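Local coordinates for acyl-CoA dehydrogenase (PDB 4RM7), which is a member of the acyl-CoA dehydrogenase family, tetrameric here, each subunit setting a beta-sheet middle domain between helical N- and C-terminal domains, at residues Leu151-Thr156 and Val220-Ser225; Val171-Lys176 and Ser186-Pro191; Val333-Met338 and Ser354-Cys359. All blocks are in the same frame, centred on the assembly; numbering follows the deposited sequence.

How the interactions relate
Interactions 1 and 2 belong to one sheet of the middle domain, with centres about 7 Å apart, and they touch: Trp188 of interaction 2 lies against Met153 and Val222 of interaction 1. Both are antiparallel strand pairs held by backbone hydrogen bonds, and the hairpin of interaction 2 is nested within the longer loop that interaction 1 closes. Interaction 1 is partly buried, with exposed glutamates at its border; interaction 2 is buried and adds side-chain hydrogen bonds around Ser186. Interaction 3, with its centre about 38 Å from that of interaction 2, is also buried and joins two helices of the C-terminal domain by apolar and selenium-aromatic contacts, beside a second subunit.

Interaction 1: Leu151-Thr156 and Val220-Ser225; sequences LVMNGT and VEVKES
Val220 pairs with Met153, a selenomethionine, through two backbone hydrogen bonds: Val220 N donates to Met153 O at 3.0 Å, and Met153 N to Val220 O at 2.8 Å. Both side chains stand on one face of the sheet. Glu221 follows, facing Val152 as a non-hydrogen-bonded antiparallel pair, their CA atoms 4.7 Å apart. On this second face Val152 is buried while Glu221 is exposed, and Glu221 CA makes a CA-H...O contact of 3.3 Å with Leu151 O. Leu151 O also accepts a hydrogen bond from Val222 N, at 3.0 Å. The methyls of Val222 divide their partners: CG1, anti to the carbonyl carbon (chi1 -65°), lies 4.0 Å from Met153 CB, whereas CG2 lies 3.7 Å from Leu151 CB. Beyond Lys223 the chain turns into a 3-10 segment. Glu224 is bent there at chi2 (69°), and its OE1 rests 3.8 Å from Leu151 CD1 while forming a salt bridge with Arg227. The arrangement is an antiparallel pairing of strands 151-161 and 212-221 in the beta-sheet middle domain of the acyl-CoA dehydrogenase fold, at the point where the chain leaves the sheet toward the C-terminal helices.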
ATOM      1  N   LEU A 151      13.537 -46.625 -25.432  1.00 83.35           N
ATOM      2  CA  LEU A 151      13.065 -45.728 -24.395  1.00 77.17           C
ATOM      3  C   LEU A 151      12.659 -44.424 -25.054  1.00 75.62           C
ATOM      4  O   LEU A 151      13.428 -43.831 -25.793  1.00 72.05           O
ATOM      5  CB  LEU A 151      14.178 -45.465 -23.393  1.00 76.11           C
ATOM      6  CG  LEU A 151      14.680 -46.673 -22.614  1.00 83.90           C
ATOM      7  CD1 LEU A 151      15.711 -46.267 -21.581  1.00 78.54           C
ATOM      8  CD2 LEU A 151      13.511 -47.376 -21.956  1.00 87.03           C
ATOM      9  N   VAL A 152      11.440 -43.987 -24.795  1.00 76.76           N
ATOM     10  CA  VAL A 152      10.906 -42.819 -25.465  1.00 75.32           C
ATOM     11  C   VAL A 152      10.399 -41.737 -24.512  1.00 71.24           C
ATOM     12  O   VAL A 152       9.644 -42.013 -23.596  1.00 69.10           O
ATOM     13  CB  VAL A 152       9.787 -43.239 -26.418  1.00 75.69           C
ATOM     14  CG1 VAL A 152       8.561 -43.658 -25.633  1.00 77.85           C
ATOM     15  CG2 VAL A 152       9.466 -42.124 -27.387  1.00 77.02           C
HETATM   16  N   MSE A 153      10.801 -40.497 -24.760  1.00 71.03           N
HETATM   17  CA  MSE A 153      10.468 -39.394 -23.873  1.00 68.33           C
HETATM   18  C   MSE A 153       9.419 -38.456 -24.478  1.00 66.02           C
HETATM   19  O   MSE A 153       9.512 -38.075 -25.648  1.00 63.29           O
HETATM   20  CB  MSE A 153      11.727 -38.610 -23.513  1.00 67.49           C
HETATM   21  CG  MSE A 153      11.456 -37.392 -22.627  1.00 69.95           C
HETATM   22 SE   MSE A 153      13.041 -36.285 -22.255  1.00 85.24          SE
HETATM   23  CE  MSE A 153      13.906 -37.384 -20.894  1.00 66.24           C
ATOM     24  N   ASN A 154       8.424 -38.096 -23.666  1.00 65.86           N
ATOM     25  CA  ASN A 154       7.351 -37.198 -24.079  1.00 64.44           C
ATOM     26  C   ASN A 154       7.009 -36.225 -22.971  1.00 65.18           C
ATOM     27  O   ASN A 154       6.797 -36.621 -21.824  1.00 66.38           O
ATOM     28  CB  ASN A 154       6.100 -37.975 -24.478  1.00 64.44           C
ATOM     29  CG  ASN A 154       6.234 -38.640 -25.828  1.00 69.20           C
ATOM     30  OD1 ASN A 154       6.198 -37.973 -26.873  1.00 71.72           O
ATOM     31  ND2 ASN A 154       6.380 -39.967 -25.821  1.00 66.65           N
ATOM     32  N   GLY A 155       6.958 -34.948 -23.324  1.00 63.26           N
ATOM     33  CA  GLY A 155       6.707 -33.894 -22.365  1.00 61.97           C
ATOM     34  C   GLY A 155       7.043 -32.540 -22.952  1.00 62.26           C
ATOM     35  O   GLY A 155       7.534 -32.444 -24.076  1.00 66.50           O
ATOM     36  N   THR A 156       6.770 -31.493 -22.182  1.00 61.48           N
ATOM     37  CA  THR A 156       7.004 -30.121 -22.596  1.00 56.69           C
ATOM     38  C   THR A 156       7.587 -29.343 -21.432  1.00 65.76           C
ATOM     39  O   THR A 156       7.001 -29.289 -20.350  1.00 68.90           O
ATOM     40  CB  THR A 156       5.720 -29.425 -23.067  1.00 56.95           C
ATOM     41  OG1 THR A 156       5.343 -29.933 -24.344  1.00 66.40           O
ATOM     42  CG2 THR A 156       5.942 -27.927 -23.204  1.00 54.92           C
ATOM     43  N   VAL A 220      11.019 -38.750 -28.156  1.00 60.21           N
ATOM     44  CA  VAL A 220      12.461 -38.702 -28.329  1.00 62.58           C
ATOM     45  C   VAL A 220      13.123 -39.947 -27.762  1.00 67.36           C
ATOM     46  O   VAL A 220      12.920 -40.295 -26.600  1.00 69.74           O
ATOM     47  CB  VAL A 220      13.053 -37.459 -27.670  1.00 56.78           C
ATOM     48  CG1 VAL A 220      14.559 -37.450 -27.848  1.00 49.06           C
ATOM     49  CG2 VAL A 220      12.430 -36.221 -28.279  1.00 61.32           C
ATOM     50  N   GLU A 221      13.895 -40.630 -28.602  1.00 71.42           N
ATOM     51  CA  GLU A 221      14.634 -41.811 -28.173  1.00 72.18           C
ATOM     52  C   GLU A 221      15.755 -41.419 -27.228  1.00 76.37           C
ATOM     53  O   GLU A 221      16.655 -40.656 -27.592  1.00 76.12           O
ATOM     54  CB  GLU A 221      15.223 -42.554 -29.365  1.00 70.87           C
ATOM     55  CG  GLU A 221      14.200 -43.037 -30.360  1.00 77.80           C
ATOM     56  CD  GLU A 221      14.600 -44.343 -31.016  1.00 84.82           C
ATOM     57  OE1 GLU A 221      15.728 -44.841 -30.770  1.00 87.48           O
ATOM     58  OE2 GLU A 221      13.765 -44.877 -31.769  1.00 89.28           O
ATOM     59  N   VAL A 222      15.705 -41.946 -26.012  1.00 73.90           N
ATOM     60  CA  VAL A 222      16.753 -41.654 -25.050  1.00 72.97           C
ATOM     61  C   VAL A 222      17.511 -42.928 -24.695  1.00 73.48           C
ATOM     62  O   VAL A 222      16.916 -43.986 -24.507  1.00 75.20           O
ATOM     63  CB  VAL A 222      16.176 -40.978 -23.776  1.00 58.56           C
ATOM     64  CG1 VAL A 222      15.593 -39.615 -24.130  1.00 55.54           C
ATOM     65  CG2 VAL A 222      15.120 -41.850 -23.115  1.00 58.28           C
ATOM     66  N   LYS A 223      18.834 -42.832 -24.638  1.00 69.88           N
ATOM     67  CA  LYS A 223      19.652 -43.990 -24.285  1.00 73.71           C
ATOM     68  C   LYS A 223      19.775 -44.119 -22.762  1.00 78.60           C
ATOM     69  O   LYS A 223      19.638 -43.139 -22.035  1.00 82.38           O
ATOM     70  CB  LYS A 223      21.032 -43.887 -24.948  1.00 73.76           C
ATOM     71  CG  LYS A 223      21.006 -44.189 -26.442  1.00 81.19           C
ATOM     72  CD  LYS A 223      22.371 -43.983 -27.106  1.00 89.49           C
ATOM     73  CE  LYS A 223      22.313 -44.171 -28.635  1.00 89.84           C
ATOM     74  NZ  LYS A 223      21.561 -43.070 -29.356  1.00 82.25           N
ATOM     75  N   GLU A 224      20.013 -45.333 -22.281  1.00 87.56           N
ATOM     76  CA  GLU A 224      20.123 -45.570 -20.844  1.00 90.20           C
ATOM     77  C   GLU A 224      21.311 -44.819 -20.234  1.00 85.69           C
ATOM     78  O   GLU A 224      21.241 -44.338 -19.097  1.00 82.64           O
ATOM     79  CB  GLU A 224      20.235 -47.070 -20.565  1.00 98.73           C
ATOM     80  CG  GLU A 224      20.442 -47.436 -19.098  1.00111.55           C
ATOM     81  CD  GLU A 224      19.225 -47.153 -18.226  1.00114.79           C
ATOM     82  OE1 GLU A 224      18.159 -46.803 -18.776  1.00111.68           O
ATOM     83  OE2 GLU A 224      19.335 -47.286 -16.985  1.00117.29           O
ATOM     84  N   SER A 225      22.386 -44.695 -21.008  1.00 85.08           N
ATOM     85  CA  SER A 225      23.600 -44.017 -20.559  1.00 85.04           C
ATOM     86  C   SER A 225      23.385 -42.523 -20.304  1.00 86.77           C
ATOM     87  O   SER A 225      24.236 -41.864 -19.713  1.00 93.83           O
ATOM     88  CB  SER A 225      24.725 -44.203 -21.587  1.00 77.41           C
ATOM     89  OG  SER A 225      24.491 -43.453 -22.770  1.00 69.50           O
TER

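Interaction 2: Val171-Lys176 and Ser186-Pro191; sequences VSAYDK and SFWMVP
Val171, Ser172 and Ala173 face Trp188, Phe187 and Ser186 across a beta hairpin, made by strands 168-175 and 184-191 of the middle-domain sheet. Val171 and Trp188 exchange two backbone hydrogen bonds, Val171 N to Trp188 O (2.8 Å) and Trp188 N to Val171 O, and Ala173 N donates to Ser186 O.

The side chain of Ser186 adds a further link. Ser186 OG sits between its own backbone N and carbonyl carbon (chi1 72°) and donates to Ala173 O at 2.7 Å, coming from above that carbonyl plane. Ser186 OG also accepts a hydrogen bond from Trp188 NE1 at 2.8 Å, lying 24° out of the indole plane. One hydroxyl thus ties the first strand to the indole and probably helps fix the rotation of the ring.

Trp188 CG is anti to the carbonyl carbon (chi1 -58°), and the indole lies on the same face of the sheet as Ala173. Val171 O lies in the ring plane at the edge, near CD1, while Ala173 CB approaches Trp188 CD1 obliquely at 4.1 Å. Farther round the edge, Asp175 OD2 stands 4.2 Å from Trp188 CZ2. The carboxylate has its own partners: OD2 forms a salt bridge with Arg227 and OD1 a hydrogen bond with Thr177 OG1, while Asp175 CB packs 3.7 Å from Ser186 OG.

On the other face, the Phe187 ring meets the rings of Phe103 and Phe185 and lies beside Ser172. Ser172 OG is hydrogen-bonded to Lys157 NZ, and Ser172 CB makes an off-centre CH-pi contact, 4.3 Å from the centroid of the Phe187 ring and closest to its CE1.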
ATOM      1  N   VAL A 171      17.010 -32.869 -18.394  1.00 57.05           N
ATOM      2  CA  VAL A 171      15.559 -32.953 -18.314  1.00 61.41           C
ATOM      3  C   VAL A 171      15.072 -33.803 -17.160  1.00 68.61           C
ATOM      4  O   VAL A 171      15.525 -34.929 -16.969  1.00 68.11           O
ATOM      5  CB  VAL A 171      14.961 -33.530 -19.609  1.00 57.01           C
ATOM      6  CG1 VAL A 171      13.466 -33.363 -19.613  1.00 53.66           C
ATOM      7  CG2 VAL A 171      15.554 -32.825 -20.804  1.00 58.00           C
ATOM      8  N   SER A 172      14.138 -33.241 -16.401  1.00 68.37           N
ATOM      9  CA  SER A 172      13.484 -33.937 -15.315  1.00 71.86           C
ATOM     10  C   SER A 172      12.272 -34.678 -15.863  1.00 76.39           C
ATOM     11  O   SER A 172      11.494 -34.104 -16.624  1.00 77.11           O
ATOM     12  CB  SER A 172      13.068 -32.954 -14.235  1.00 69.63           C
ATOM     13  OG  SER A 172      11.994 -32.165 -14.702  1.00 72.77           O
ATOM     14  N   ALA A 173      12.112 -35.945 -15.476  1.00 71.51           N
ATOM     15  CA  ALA A 173      11.057 -36.796 -16.035  1.00 73.24           C
ATOM     16  C   ALA A 173      10.650 -37.932 -15.100  1.00 79.05           C
ATOM     17  O   ALA A 173      11.458 -38.419 -14.312  1.00 81.57           O
ATOM     18  CB  ALA A 173      11.506 -37.381 -17.383  1.00 66.52           C
ATOM     19  N   TYR A 174       9.388 -38.340 -15.185  1.00 80.52           N
ATOM     20  CA  TYR A 174       8.951 -39.602 -14.591  1.00 76.72           C
ATOM     21  C   TYR A 174       9.439 -40.745 -15.461  1.00 77.40           C
ATOM     22  O   TYR A 174       9.081 -40.833 -16.638  1.00 80.63           O
ATOM     23  CB  TYR A 174       7.430 -39.677 -14.463  1.00 77.53           C
ATOM     24  CG  TYR A 174       6.869 -38.935 -13.281  1.00 90.24           C
ATOM     25  CD1 TYR A 174       7.437 -39.063 -12.021  1.00 98.10           C
ATOM     26  CD2 TYR A 174       5.768 -38.099 -13.423  1.00 98.17           C
ATOM     27  CE1 TYR A 174       6.916 -38.380 -10.935  1.00101.05           C
ATOM     28  CE2 TYR A 174       5.244 -37.410 -12.343  1.00100.50           C
ATOM     29  CZ  TYR A 174       5.819 -37.551 -11.100  1.00100.51           C
ATOM     30  OH  TYR A 174       5.291 -36.864 -10.030  1.00 97.79           O
ATOM     31  N   ASP A 175      10.270 -41.609 -14.892  1.00 81.07           N
ATOM     32  CA  ASP A 175      10.687 -42.816 -15.585  1.00 83.53           C
ATOM     33  C   ASP A 175       9.681 -43.925 -15.295  1.00 83.60           C
ATOM     34  O   ASP A 175       9.401 -44.229 -14.138  1.00 86.21           O
ATOM     35  CB  ASP A 175      12.090 -43.227 -15.161  1.00 87.42           C
ATOM     36  CG  ASP A 175      12.551 -44.495 -15.831  1.00 93.68           C
ATOM     37  OD1 ASP A 175      11.848 -45.002 -16.725  1.00 97.69           O
ATOM     38  OD2 ASP A 175      13.634 -44.986 -15.470  1.00 98.59           O
ATOM     39  N   LYS A 176       9.135 -44.512 -16.357  1.00 78.83           N
ATOM     40  CA  LYS A 176       8.140 -45.570 -16.235  1.00 83.77           C
ATOM     41  C   LYS A 176       8.643 -46.901 -16.789  1.00 88.94           C
ATOM     42  O   LYS A 176       7.881 -47.862 -16.885  1.00 94.98           O
ATOM     43  CB  LYS A 176       6.855 -45.183 -16.964  1.00 82.35           C
ATOM     44  CG  LYS A 176       6.053 -44.091 -16.317  1.00 86.59           C
ATOM     45  CD  LYS A 176       4.584 -44.472 -16.318  1.00 93.26           C
ATOM     46  CE  LYS A 176       3.697 -43.263 -16.124  1.00 93.94           C
ATOM     47  NZ  LYS A 176       3.854 -42.332 -17.269  1.00 87.71           N
ATOM     48  N   SER A 186      13.439 -38.800 -12.221  1.00 76.07           N
ATOM     49  CA  SER A 186      14.661 -39.101 -12.952  1.00 72.49           C
ATOM     50  C   SER A 186      15.153 -37.903 -13.737  1.00 68.47           C
ATOM     51  O   SER A 186      14.358 -37.063 -14.168  1.00 69.07           O
ATOM     52  CB  SER A 186      14.435 -40.265 -13.905  1.00 77.09           C
ATOM     53  OG  SER A 186      13.629 -39.864 -14.998  1.00 71.40           O
ATOM     54  N   PHE A 187      16.469 -37.831 -13.921  1.00 68.47           N
ATOM     55  CA  PHE A 187      17.083 -36.790 -14.735  1.00 64.59           C
ATOM     56  C   PHE A 187      17.761 -37.422 -15.943  1.00 71.13           C
ATOM     57  O   PHE A 187      18.362 -38.490 -15.836  1.00 73.48           O
ATOM     58  CB  PHE A 187      18.099 -35.977 -13.931  1.00 61.87           C
ATOM     59  CG  PHE A 187      17.561 -34.675 -13.386  1.00 68.26           C
ATOM     60  CD1 PHE A 187      17.271 -33.613 -14.237  1.00 69.37           C
ATOM     61  CD2 PHE A 187      17.375 -34.498 -12.017  1.00 74.37           C
ATOM     62  CE1 PHE A 187      16.784 -32.410 -13.741  1.00 64.80           C
ATOM     63  CE2 PHE A 187      16.891 -33.296 -11.510  1.00 72.55           C
ATOM     64  CZ  PHE A 187      16.598 -32.251 -12.375  1.00 67.06           C
ATOM     65  N   TRP A 188      17.669 -36.749 -17.088  1.00 69.26           N
ATOM     66  CA  TRP A 188      18.248 -37.241 -18.330  1.00 61.20           C
ATOM     67  C   TRP A 188      19.022 -36.146 -19.055  1.00 65.57           C
ATOM     68  O   TRP A 188      18.477 -35.080 -19.333  1.00 65.24           O
ATOM     69  CB  TRP A 188      17.154 -37.765 -19.247  1.00 56.32           C
ATOM     70  CG  TRP A 188      16.327 -38.856 -18.673  1.00 64.92           C
ATOM     71  CD1 TRP A 188      15.308 -38.735 -17.771  1.00 70.92           C
ATOM     72  CD2 TRP A 188      16.420 -40.250 -18.991  1.00 66.03           C
ATOM     73  NE1 TRP A 188      14.771 -39.976 -17.498  1.00 70.32           N
ATOM     74  CE2 TRP A 188      15.436 -40.918 -18.236  1.00 68.55           C
ATOM     75  CE3 TRP A 188      17.246 -40.999 -19.836  1.00 67.51           C
ATOM     76  CZ2 TRP A 188      15.261 -42.294 -18.301  1.00 77.48           C
ATOM     77  CZ3 TRP A 188      17.067 -42.362 -19.904  1.00 72.30           C
ATOM     78  CH2 TRP A 188      16.085 -42.998 -19.140  1.00 76.66           C
HETATM   79  N   MSE A 189      20.282 -36.410 -19.386  1.00 64.75           N
HETATM   80  CA  MSE A 189      21.072 -35.457 -20.164  1.00 60.86           C
HETATM   81  C   MSE A 189      20.904 -35.734 -21.663  1.00 67.35           C
HETATM   82  O   MSE A 189      21.614 -36.561 -22.240  1.00 73.61           O
HETATM   83  CB  MSE A 189      22.549 -35.527 -19.760  1.00 57.81           C
HETATM   84  CG  MSE A 189      23.441 -34.495 -20.435  1.00 53.98           C
HETATM   85 SE   MSE A 189      22.980 -32.661 -19.962  0.70 71.97          SE
HETATM   86  CE  MSE A 189      23.565 -32.623 -18.112  1.00 71.39           C
ATOM     87  N   VAL A 190      19.960 -35.040 -22.290  1.00 63.05           N
ATOM     88  CA  VAL A 190      19.588 -35.344 -23.666  1.00 55.14           C
ATOM     89  C   VAL A 190      20.261 -34.427 -24.669  1.00 61.86           C
ATOM     90  O   VAL A 190      20.122 -33.211 -24.590  1.00 62.85           O
ATOM     91  CB  VAL A 190      18.066 -35.242 -23.847  1.00 56.74           C
ATOM     92  CG1 VAL A 190      17.656 -35.607 -25.270  1.00 53.08           C
ATOM     93  CG2 VAL A 190      17.358 -36.123 -22.832  1.00 60.04           C
ATOM     94  N   PRO A 191      21.003 -35.010 -25.622  1.00 70.66           N
ATOM     95  CA  PRO A 191      21.602 -34.253 -26.732  1.00 64.96           C
ATOM     96  C   PRO A 191      20.531 -33.520 -27.525  1.00 67.72           C
ATOM     97  O   PRO A 191      19.496 -34.115 -27.825  1.00 72.38           O
ATOM     98  CB  PRO A 191      22.264 -35.335 -27.594  1.00 61.49           C
ATOM     99  CG  PRO A 191      22.437 -36.506 -26.685  1.00 68.99           C
ATOM    100  CD  PRO A 191      21.302 -36.450 -25.704  1.00 72.02           C
TER

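Interaction 3: Val333-Met338 and Ser354-Cys359; sequences VASDAM and SIWQDC
Met338, a selenomethionine, and Trp356 form a Met-aromatic contact between two helices of the C-terminal helical domain, with selenium in place of sulfur. Helices 316-341 and 351-362 run close to antiparallel here: the axes of segments 333-338 and 354-359 approach to 8.6 Å, their directions 159° apart. SE of Met338 sits obliquely on one side of the indole, 3.5 Å above its plane but displaced past the CG-CD2 rim, 4.0 Å from the centroid of the five-membered ring of Trp356. The two side chains cross at about a right angle. Trp356 CG is anti to its backbone N (chi1 174°), and CG lies as near to SE as CD2 does.

Where the backbones come nearest, the small side chain of Ala334 rests against helix 351-362: Ala334 CB is 3.7 Å from Trp356 CA and 3.8 Å from Ile355 CG2. The contacts between the two segments are apolar or involve the ring; a second subunit lies beside them. The Trp356 ring stacks on Trp356 of the second subunit, and Arg360 of that subunit hydrogen-bonds to Ser335 O, so the helix pair forms part of a subunit interface. About one turn before Met338, Ser335 meets the pyrrole end of the indole, its CB 3.7 Å from Trp356 NE1 and about as far from CD1.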
ATOM      1  N   VAL A 333      11.182  -0.074  -5.641  1.00 33.57           N
ATOM      2  CA  VAL A 333      12.342   0.801  -5.633  1.00 33.25           C
ATOM      3  C   VAL A 333      12.694   1.281  -7.050  1.00 40.45           C
ATOM      4  O   VAL A 333      12.887   2.486  -7.298  1.00 40.14           O
ATOM      5  CB  VAL A 333      13.557   0.110  -5.001  1.00 33.02           C
ATOM      6  CG1 VAL A 333      14.819   0.983  -5.144  1.00 31.00           C
ATOM      7  CG2 VAL A 333      13.281  -0.137  -3.553  1.00 32.16           C
ATOM      8  N   ALA A 334      12.781   0.346  -7.982  1.00 38.37           N
ATOM      9  CA  ALA A 334      13.114   0.719  -9.345  1.00 37.30           C
ATOM     10  C   ALA A 334      12.064   1.689  -9.924  1.00 43.22           C
ATOM     11  O   ALA A 334      12.408   2.676 -10.573  1.00 42.25           O
ATOM     12  CB  ALA A 334      13.238  -0.518 -10.197  1.00 28.51           C
ATOM     13  N   SER A 335      10.789   1.421  -9.656  1.00 43.66           N
ATOM     14  CA  SER A 335       9.713   2.295 -10.109  1.00 40.38           C
ATOM     15  C   SER A 335       9.803   3.711  -9.509  1.00 44.83           C
ATOM     16  O   SER A 335       9.611   4.709 -10.225  1.00 51.31           O
ATOM     17  CB  SER A 335       8.356   1.680  -9.777  1.00 31.52           C
ATOM     18  OG  SER A 335       7.313   2.467 -10.335  1.00 39.84           O
ATOM     19  N   ASP A 336      10.081   3.785  -8.204  1.00 36.16           N
ATOM     20  CA  ASP A 336      10.311   5.061  -7.516  1.00 39.56           C
ATOM     21  C   ASP A 336      11.509   5.802  -8.084  1.00 41.16           C
ATOM     22  O   ASP A 336      11.488   7.036  -8.199  1.00 44.30           O
ATOM     23  CB  ASP A 336      10.520   4.864  -6.011  1.00 42.38           C
ATOM     24  CG  ASP A 336       9.214   4.651  -5.260  1.00 49.42           C
ATOM     25  OD1 ASP A 336       8.210   5.283  -5.652  1.00 47.94           O
ATOM     26  OD2 ASP A 336       9.193   3.843  -4.290  1.00 64.33           O
ATOM     27  N   ALA A 337      12.553   5.053  -8.432  1.00 38.70           N
ATOM     28  CA  ALA A 337      13.700   5.649  -9.114  1.00 40.48           C
ATOM     29  C   ALA A 337      13.284   6.250 -10.453  1.00 41.46           C
ATOM     30  O   ALA A 337      13.684   7.367 -10.767  1.00 50.21           O
ATOM     31  CB  ALA A 337      14.798   4.631  -9.320  1.00 41.60           C
HETATM   32  N   MSE A 338      12.488   5.529 -11.245  1.00 33.82           N
HETATM   33  CA  MSE A 338      11.993   6.109 -12.494  1.00 36.22           C
HETATM   34  C   MSE A 338      11.246   7.398 -12.230  1.00 40.61           C
HETATM   35  O   MSE A 338      11.433   8.372 -12.948  1.00 46.85           O
HETATM   36  CB  MSE A 338      11.061   5.167 -13.239  1.00 38.16           C
HETATM   37  CG  MSE A 338      11.736   4.043 -13.972  1.00 47.72           C
HETATM   38 SE   MSE A 338      10.397   2.779 -14.602  0.64 58.74          SE
HETATM   39  CE  MSE A 338       9.415   4.080 -15.682  1.00 34.75           C
ATOM     40  N   SER A 354      15.035  -0.580 -17.592  1.00 44.03           N
ATOM     41  CA  SER A 354      15.354  -1.999 -17.753  1.00 37.34           C
ATOM     42  C   SER A 354      15.322  -2.682 -16.404  1.00 40.20           C
ATOM     43  O   SER A 354      14.796  -3.784 -16.266  1.00 40.46           O
ATOM     44  CB  SER A 354      16.728  -2.216 -18.367  1.00 39.16           C
ATOM     45  OG  SER A 354      16.981  -1.266 -19.369  1.00 54.23           O
ATOM     46  N   ILE A 355      15.906  -2.029 -15.404  1.00 44.18           N
ATOM     47  CA  ILE A 355      15.941  -2.586 -14.069  1.00 36.77           C
ATOM     48  C   ILE A 355      14.526  -2.869 -13.577  1.00 43.02           C
ATOM     49  O   ILE A 355      14.237  -3.926 -13.033  1.00 51.39           O
ATOM     50  CB  ILE A 355      16.649  -1.638 -13.118  1.00 39.48           C
ATOM     51  CG1 ILE A 355      18.144  -1.614 -13.447  1.00 35.46           C
ATOM     52  CG2 ILE A 355      16.360  -2.021 -11.636  1.00 32.71           C
ATOM     53  CD1 ILE A 355      18.909  -0.518 -12.691  1.00 40.31           C
ATOM     54  N   TRP A 356      13.640  -1.915 -13.796  1.00 43.71           N
ATOM     55  CA  TRP A 356      12.254  -2.033 -13.380  1.00 40.85           C
ATOM     56  C   TRP A 356      11.612  -3.252 -14.022  1.00 39.02           C
ATOM     57  O   TRP A 356      10.919  -4.024 -13.376  1.00 43.41           O
ATOM     58  CB  TRP A 356      11.512  -0.753 -13.758  1.00 35.08           C
ATOM     59  CG  TRP A 356      10.070  -0.758 -13.527  1.00 34.21           C
ATOM     60  CD1 TRP A 356       9.429  -0.812 -12.311  1.00 35.22           C
ATOM     61  CD2 TRP A 356       9.042  -0.627 -14.523  1.00 34.08           C
ATOM     62  NE1 TRP A 356       8.062  -0.747 -12.504  1.00 37.41           N
ATOM     63  CE2 TRP A 356       7.798  -0.627 -13.845  1.00 36.96           C
ATOM     64  CE3 TRP A 356       9.050  -0.522 -15.918  1.00 35.47           C
ATOM     65  CZ2 TRP A 356       6.578  -0.520 -14.518  1.00 36.89           C
ATOM     66  CZ3 TRP A 356       7.835  -0.433 -16.590  1.00 39.35           C
ATOM     67  CH2 TRP A 356       6.617  -0.438 -15.889  1.00 42.14           C
ATOM     68  N   GLN A 357      11.852  -3.415 -15.308  1.00 40.21           N
ATOM     69  CA  GLN A 357      11.360  -4.576 -16.029  1.00 45.15           C
ATOM     70  C   GLN A 357      11.978  -5.882 -15.536  1.00 44.59           C
ATOM     71  O   GLN A 357      11.268  -6.858 -15.359  1.00 52.13           O
ATOM     72  CB  GLN A 357      11.618  -4.399 -17.518  1.00 40.86           C
ATOM     73  CG  GLN A 357      10.787  -3.280 -18.129  1.00 44.63           C
ATOM     74  CD  GLN A 357      11.162  -2.991 -19.571  1.00 61.29           C
ATOM     75  OE1 GLN A 357      12.302  -3.190 -20.002  1.00 70.68           O
ATOM     76  NE2 GLN A 357      10.205  -2.515 -20.322  1.00 69.39           N
ATOM     77  N   ASP A 358      13.292  -5.897 -15.330  1.00 41.37           N
ATOM     78  CA  ASP A 358      13.972  -7.056 -14.750  1.00 39.45           C
ATOM     79  C   ASP A 358      13.326  -7.443 -13.430  1.00 36.46           C
ATOM     80  O   ASP A 358      12.954  -8.609 -13.202  1.00 33.67           O
ATOM     81  CB  ASP A 358      15.464  -6.787 -14.504  1.00 43.43           C
ATOM     82  CG  ASP A 358      16.260  -6.629 -15.786  1.00 53.66           C
ATOM     83  OD1 ASP A 358      15.808  -7.091 -16.858  1.00 58.18           O
ATOM     84  OD2 ASP A 358      17.358  -6.042 -15.716  1.00 67.17           O
ATOM     85  N   CYS A 359      13.197  -6.468 -12.538  1.00 35.92           N
ATOM     86  CA  CYS A 359      12.723  -6.792 -11.194  1.00 33.13           C
ATOM     87  C   CYS A 359      11.293  -7.333 -11.208  1.00 38.96           C
ATOM     88  O   CYS A 359      10.967  -8.242 -10.457  1.00 45.35           O
ATOM     89  CB  CYS A 359      12.845  -5.582 -10.298  1.00 31.67           C
ATOM     90  SG  CYS A 359      14.589  -5.189  -9.916  1.00 44.21           S
TER